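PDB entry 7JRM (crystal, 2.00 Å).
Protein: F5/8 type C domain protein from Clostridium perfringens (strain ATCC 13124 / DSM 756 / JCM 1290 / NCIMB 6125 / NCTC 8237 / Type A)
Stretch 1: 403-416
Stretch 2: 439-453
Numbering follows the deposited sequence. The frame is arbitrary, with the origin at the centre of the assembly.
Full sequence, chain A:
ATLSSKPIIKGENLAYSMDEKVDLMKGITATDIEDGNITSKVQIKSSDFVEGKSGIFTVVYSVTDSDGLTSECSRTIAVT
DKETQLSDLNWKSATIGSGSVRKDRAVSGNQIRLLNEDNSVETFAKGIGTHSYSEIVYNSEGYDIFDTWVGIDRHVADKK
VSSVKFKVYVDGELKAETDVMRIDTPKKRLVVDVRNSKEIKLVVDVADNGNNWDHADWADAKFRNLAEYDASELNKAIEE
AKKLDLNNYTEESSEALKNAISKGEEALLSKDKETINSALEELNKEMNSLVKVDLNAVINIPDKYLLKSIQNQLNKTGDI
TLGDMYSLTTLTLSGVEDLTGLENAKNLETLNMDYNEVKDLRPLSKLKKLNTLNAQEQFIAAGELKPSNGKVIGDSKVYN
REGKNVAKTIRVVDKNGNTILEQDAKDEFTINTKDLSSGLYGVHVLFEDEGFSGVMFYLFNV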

# COMPACT_ATOMS: atom_id res chain seq x y z
N GLY A 403 -2.83 -7.94 -32.77
CA GLY A 403 -2.17 -9.01 -33.48
C GLY A 403 -3.10 -10.05 -34.07
O GLY A 403 -2.66 -11.17 -34.35
N LYS A 404 -4.37 -9.71 -34.26
CA LYS A 404 -5.36 -10.63 -34.79
C LYS A 404 -5.59 -10.36 -36.28
O LYS A 404 -5.67 -9.21 -36.70
CB LYS A 404 -6.68 -10.51 -34.03
CG LYS A 404 -7.89 -11.08 -34.76
CD LYS A 404 -9.06 -11.28 -33.81
CE LYS A 404 -10.39 -11.26 -34.55
NZ LYS A 404 -10.78 -9.87 -34.94
N ASN A 405 -5.67 -11.44 -37.06
CA ASN A 405 -5.98 -11.31 -38.48
C ASN A 405 -7.43 -10.88 -38.65
O ASN A 405 -8.35 -11.57 -38.20
CB ASN A 405 -5.72 -12.63 -39.20
CG ASN A 405 -5.83 -12.51 -40.70
OD1 ASN A 405 -5.99 -11.42 -41.24
ND2 ASN A 405 -5.74 -13.64 -41.39
N VAL A 406 -7.64 -9.75 -39.31
CA VAL A 406 -8.97 -9.19 -39.50
C VAL A 406 -9.40 -9.26 -40.97
O VAL A 406 -10.31 -8.55 -41.38
CB VAL A 406 -9.06 -7.75 -38.97
CG1 VAL A 406 -8.87 -7.74 -37.46
CG2 VAL A 406 -8.03 -6.87 -39.65
N ALA A 407 -8.76 -10.12 -41.76
CA ALA A 407 -9.14 -10.28 -43.16
C ALA A 407 -10.52 -10.92 -43.26
O ALA A 407 -10.86 -11.84 -42.50
CB ALA A 407 -8.11 -11.13 -43.90
N LYS A 408 -11.32 -10.43 -44.20
CA LYS A 408 -12.72 -10.82 -44.31
C LYS A 408 -13.00 -11.58 -45.61
O LYS A 408 -13.31 -12.77 -45.56
CB LYS A 408 -13.62 -9.58 -44.20
CG LYS A 408 -13.52 -8.86 -42.87
CD LYS A 408 -13.72 -9.81 -41.71
CE LYS A 408 -13.52 -9.11 -40.38
NZ LYS A 408 -13.19 -10.06 -39.28
N THR A 409 -12.90 -10.92 -46.76
CA THR A 409 -13.34 -11.49 -48.03
C THR A 409 -12.17 -11.60 -48.99
O THR A 409 -11.45 -10.63 -49.22
CB THR A 409 -14.45 -10.64 -48.65
OG1 THR A 409 -15.61 -10.67 -47.80
CG2 THR A 409 -14.82 -11.16 -50.03
N ILE A 410 -11.99 -12.80 -49.55
CA ILE A 410 -11.01 -13.05 -50.60
C ILE A 410 -11.78 -13.23 -51.90
O ILE A 410 -12.49 -14.22 -52.08
CB ILE A 410 -10.16 -14.29 -50.30
CG1 ILE A 410 -9.41 -14.12 -48.98
CG2 ILE A 410 -9.18 -14.55 -51.44
CD1 ILE A 410 -8.29 -13.11 -49.03
N ARG A 411 -11.64 -12.27 -52.81
CA ARG A 411 -12.29 -12.34 -54.11
C ARG A 411 -11.26 -12.12 -55.21
O ARG A 411 -10.33 -11.32 -55.05
CB ARG A 411 -13.45 -11.32 -54.22
CG ARG A 411 -13.05 -9.93 -54.70
CD ARG A 411 -14.26 -9.19 -55.26
NE ARG A 411 -15.46 -9.41 -54.46
CZ ARG A 411 -15.92 -8.56 -53.55
NH1 ARG A 411 -15.29 -7.41 -53.32
NH2 ARG A 411 -17.02 -8.85 -52.87
N VAL A 412 -11.42 -12.86 -56.31
CA VAL A 412 -10.52 -12.78 -57.45
C VAL A 412 -11.28 -12.16 -58.61
O VAL A 412 -12.42 -12.53 -58.89
CB VAL A 412 -9.97 -14.17 -57.83
CG1 VAL A 412 -8.85 -14.03 -58.85
CG2 VAL A 412 -9.49 -14.90 -56.59
N VAL A 413 -10.64 -11.21 -59.29
CA VAL A 413 -11.26 -10.43 -60.35
C VAL A 413 -10.45 -10.60 -61.63
O VAL A 413 -9.22 -10.66 -61.59
CB VAL A 413 -11.38 -8.94 -59.97
CG1 VAL A 413 -12.45 -8.26 -60.79
CG2 VAL A 413 -11.66 -8.79 -58.48
N ASP A 414 -11.15 -10.67 -62.76
CA ASP A 414 -10.50 -10.79 -64.06
C ASP A 414 -10.31 -9.40 -64.66
O ASP A 414 -10.56 -8.37 -64.02
CB ASP A 414 -11.31 -11.71 -64.98
CG ASP A 414 -12.78 -11.34 -65.05
OD1 ASP A 414 -13.09 -10.15 -65.28
OD2 ASP A 414 -13.62 -12.24 -64.88
N LYS A 415 -9.87 -9.35 -65.92
CA LYS A 415 -9.61 -8.07 -66.58
C LYS A 415 -10.89 -7.29 -66.86
O LYS A 415 -10.82 -6.08 -67.10
CB LYS A 415 -8.84 -8.30 -67.88
CG LYS A 415 -9.65 -9.01 -68.96
CD LYS A 415 -8.74 -9.60 -70.03
CE LYS A 415 -8.28 -8.54 -71.02
NZ LYS A 415 -8.11 -9.09 -72.39
N ASN A 416 -12.05 -7.95 -66.85
CA ASN A 416 -13.31 -7.29 -67.15
C ASN A 416 -14.05 -6.82 -65.90
O ASN A 416 -15.09 -6.16 -66.03
CB ASN A 416 -14.22 -8.23 -67.95
CG ASN A 416 -13.69 -8.52 -69.33
OD1 ASN A 416 -13.19 -7.63 -70.02
ND2 ASN A 416 -13.79 -9.78 -69.76
N GLY A 439 -4.51 -14.20 -69.17
CA GLY A 439 -4.72 -12.79 -68.94
C GLY A 439 -4.30 -12.40 -67.54
O GLY A 439 -3.80 -13.21 -66.76
N LEU A 440 -4.54 -11.13 -67.22
CA LEU A 440 -4.20 -10.57 -65.92
C LEU A 440 -5.37 -10.71 -64.96
O LEU A 440 -6.53 -10.55 -65.34
CB LEU A 440 -3.81 -9.09 -66.06
CG LEU A 440 -2.83 -8.53 -65.03
CD1 LEU A 440 -1.88 -9.61 -64.54
CD2 LEU A 440 -2.07 -7.35 -65.60
N TYR A 441 -5.05 -11.02 -63.70
CA TYR A 441 -6.06 -11.21 -62.68
C TYR A 441 -5.63 -10.50 -61.40
O TYR A 441 -4.44 -10.43 -61.09
CB TYR A 441 -6.31 -12.69 -62.39
CG TYR A 441 -6.96 -13.43 -63.54
CD1 TYR A 441 -6.21 -13.97 -64.57
CD2 TYR A 441 -8.34 -13.58 -63.59
CE1 TYR A 441 -6.80 -14.63 -65.62
CE2 TYR A 441 -8.95 -14.24 -64.64
CZ TYR A 441 -8.18 -14.77 -65.65
OH TYR A 441 -8.78 -15.44 -66.69
N GLY A 442 -6.61 -9.98 -60.67
CA GLY A 442 -6.36 -9.30 -59.42
C GLY A 442 -6.99 -10.03 -58.25
O GLY A 442 -8.05 -10.65 -58.39
N VAL A 443 -6.33 -9.96 -57.10
CA VAL A 443 -6.80 -10.60 -55.87
C VAL A 443 -7.03 -9.50 -54.85
O VAL A 443 -6.11 -8.76 -54.50
CB VAL A 443 -5.79 -11.64 -55.35
CG1 VAL A 443 -6.33 -12.30 -54.09
CG2 VAL A 443 -5.49 -12.67 -56.42
N HIS A 444 -8.27 -9.40 -54.36
CA HIS A 444 -8.66 -8.39 -53.39
C HIS A 444 -8.87 -9.05 -52.03
O HIS A 444 -9.73 -9.92 -51.89
CB HIS A 444 -9.92 -7.66 -53.84
CG HIS A 444 -9.73 -6.80 -55.05
ND1 HIS A 444 -9.62 -7.32 -56.32
CD2 HIS A 444 -9.63 -5.46 -55.18
CE1 HIS A 444 -9.46 -6.34 -57.19
NE2 HIS A 444 -9.46 -5.20 -56.52
N VAL A 445 -8.08 -8.63 -51.05
CA VAL A 445 -8.18 -9.15 -49.68
C VAL A 445 -8.91 -8.09 -48.87
O VAL A 445 -8.31 -7.13 -48.37
CB VAL A 445 -6.80 -9.46 -49.09
CG1 VAL A 445 -6.94 -9.98 -47.67
CG2 VAL A 445 -6.05 -10.45 -49.98
N LEU A 446 -10.23 -8.26 -48.73
CA LEU A 446 -11.04 -7.31 -47.98
C LEU A 446 -10.89 -7.57 -46.48
O LEU A 446 -10.91 -8.72 -46.03
CB LEU A 446 -12.51 -7.42 -48.38
CG LEU A 446 -12.93 -7.21 -49.84
CD1 LEU A 446 -14.34 -6.64 -49.91
CD2 LEU A 446 -11.96 -6.31 -50.59
N PHE A 447 -10.73 -6.50 -45.72
CA PHE A 447 -10.62 -6.61 -44.27
C PHE A 447 -11.28 -5.41 -43.61
O PHE A 447 -11.31 -4.31 -44.18
CB PHE A 447 -9.16 -6.75 -43.82
CG PHE A 447 -8.38 -5.46 -43.86
CD1 PHE A 447 -7.72 -5.07 -45.01
CD2 PHE A 447 -8.28 -4.66 -42.73
CE1 PHE A 447 -7.00 -3.89 -45.05
CE2 PHE A 447 -7.56 -3.48 -42.76
CZ PHE A 447 -6.92 -3.10 -43.92
N GLU A 448 -11.81 -5.63 -42.41
CA GLU A 448 -12.46 -4.57 -41.65
C GLU A 448 -12.35 -4.88 -40.17
O GLU A 448 -12.35 -6.05 -39.76
CB GLU A 448 -13.92 -4.39 -42.07
CG GLU A 448 -14.85 -5.51 -41.61
CD GLU A 448 -16.09 -5.63 -42.48
OE1 GLU A 448 -16.91 -4.69 -42.48
OE2 GLU A 448 -16.25 -6.67 -43.16
N ASP A 449 -12.26 -3.83 -39.37
CA ASP A 449 -12.19 -3.93 -37.92
C ASP A 449 -12.59 -2.58 -37.34
O ASP A 449 -12.96 -1.66 -38.06
CB ASP A 449 -10.79 -4.36 -37.46
CG ASP A 449 -10.79 -4.98 -36.07
OD1 ASP A 449 -11.71 -5.76 -35.76
OD2 ASP A 449 -9.86 -4.68 -35.29
N GLU A 450 -12.51 -2.47 -36.01
CA GLU A 450 -12.84 -1.22 -35.33
C GLU A 450 -11.89 -0.11 -35.77
O GLU A 450 -10.78 0.00 -35.26
CB GLU A 450 -12.79 -1.40 -33.81
CG GLU A 450 -13.10 -0.14 -33.03
CD GLU A 450 -14.32 0.60 -33.55
OE1 GLU A 450 -14.15 1.63 -34.24
OE2 GLU A 450 -15.45 0.14 -33.28
N GLY A 451 -12.33 0.71 -36.73
CA GLY A 451 -11.53 1.80 -37.23
C GLY A 451 -10.43 1.41 -38.19
O GLY A 451 -9.67 2.28 -38.62
N PHE A 452 -10.31 0.13 -38.54
CA PHE A 452 -9.25 -0.37 -39.41
C PHE A 452 -9.89 -1.17 -40.54
O PHE A 452 -10.45 -2.24 -40.30
CB PHE A 452 -8.25 -1.22 -38.63
CG PHE A 452 -7.05 -1.63 -39.44
CD1 PHE A 452 -6.42 -0.73 -40.28
CD2 PHE A 452 -6.54 -2.91 -39.34
CE1 PHE A 452 -5.31 -1.10 -41.02
CE2 PHE A 452 -5.43 -3.29 -40.07
CZ PHE A 452 -4.82 -2.38 -40.91
N SER A 453 -9.81 -0.64 -41.76
CA SER A 453 -10.39 -1.30 -42.92
C SER A 453 -9.57 -0.94 -44.15
O SER A 453 -8.78 0.00 -44.14
CB SER A 453 -11.86 -0.90 -43.12
OG SER A 453 -11.96 0.37 -43.74
O HOH W 1 -12.90 -8.55 -36.96
O HOH W 2 -8.24 -11.81 -66.74

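Two antiparallel strands, 407-413 and a strand that begins at Leu440, lie side by side; the two stretches bury 969 Å² between them, counted over both sides. The three residues most covered by the opposite stretch are Leu446 (84 Å²), Val406 (77 Å²) and His444 (68 Å²).

Leu446 bonds through its backbone. Its N donates to Thr409 O (2.7 Å), while its O accepts from both Lys408 N (2.5 Å) and Thr409 N (3.1 Å). One carbonyl thus serves two successive amides where Lys408, with psi at -68°, departs from extended geometry. The Leu446 side chain (chi1 m, chi2 t) lies on the same face as Thr409, Arg411 and His444; its CB is 3.8 Å from Thr409 CB, and its CD1 packs 3.6 Å from Arg411 NH1, against the guanidinium.

His444 continues the ladder. Its N donates to Arg411 O (2.9 Å) and its O accepts from Arg411 N (3.2 Å), both nearly straight. The next pair is equally regular, Val413 N to Gly442 O and Gly442 N to Val413 O each spanning 2.8 Å. The imidazole, chi1 m, lies beside Val413, whose CG2 comes 3.3 Å from His444 ND1. That nitrogen is buried by the contact and has no polar partner in the model, so the ring serves here as packing surface. Gly442 adds no side chain to this face between its neighbours.

The other face is apolar and largely buried. Ile410 CD1 meets Val445 CG2 at 3.6 Å, Ala407 CB lies 4.1 Å from Val445 CG1, and Val412 CG1 is 4.4 Å from Val443 CG2. Branched aliphatic residues suit both the extended backbone and this greasy surface.

Val406, just before the strand, packs near this end of the contact. Its CB points toward the other stretch, and CG2 touches two aromatic rings, at Phe447 CD2 (3.8 Å) and Phe452 CD2 (4.2 Å). Its O accepts only a weak hydrogen bond from Glu448 N (3.4 Å), so packing is the more evident part of its contact. At the exposed margin, water 1 joins the charged chains: it accepts from Lys408 NZ (2.8 Å) and, weakly, from Lys404 NZ (3.2 Å), and donates to Asp449 OD1 (3.3 Å). Lys404 NZ and Asp449 OD1 themselves stay 4.3 Å apart, beyond a salt bridge. At the far end, water 2 links Lys415 N (3.1 Å) to Leu440 O (2.5 Å) just past the first strand, where Lys415 N and Leu440 O, 3.6 Å apart, make no direct hydrogen bond.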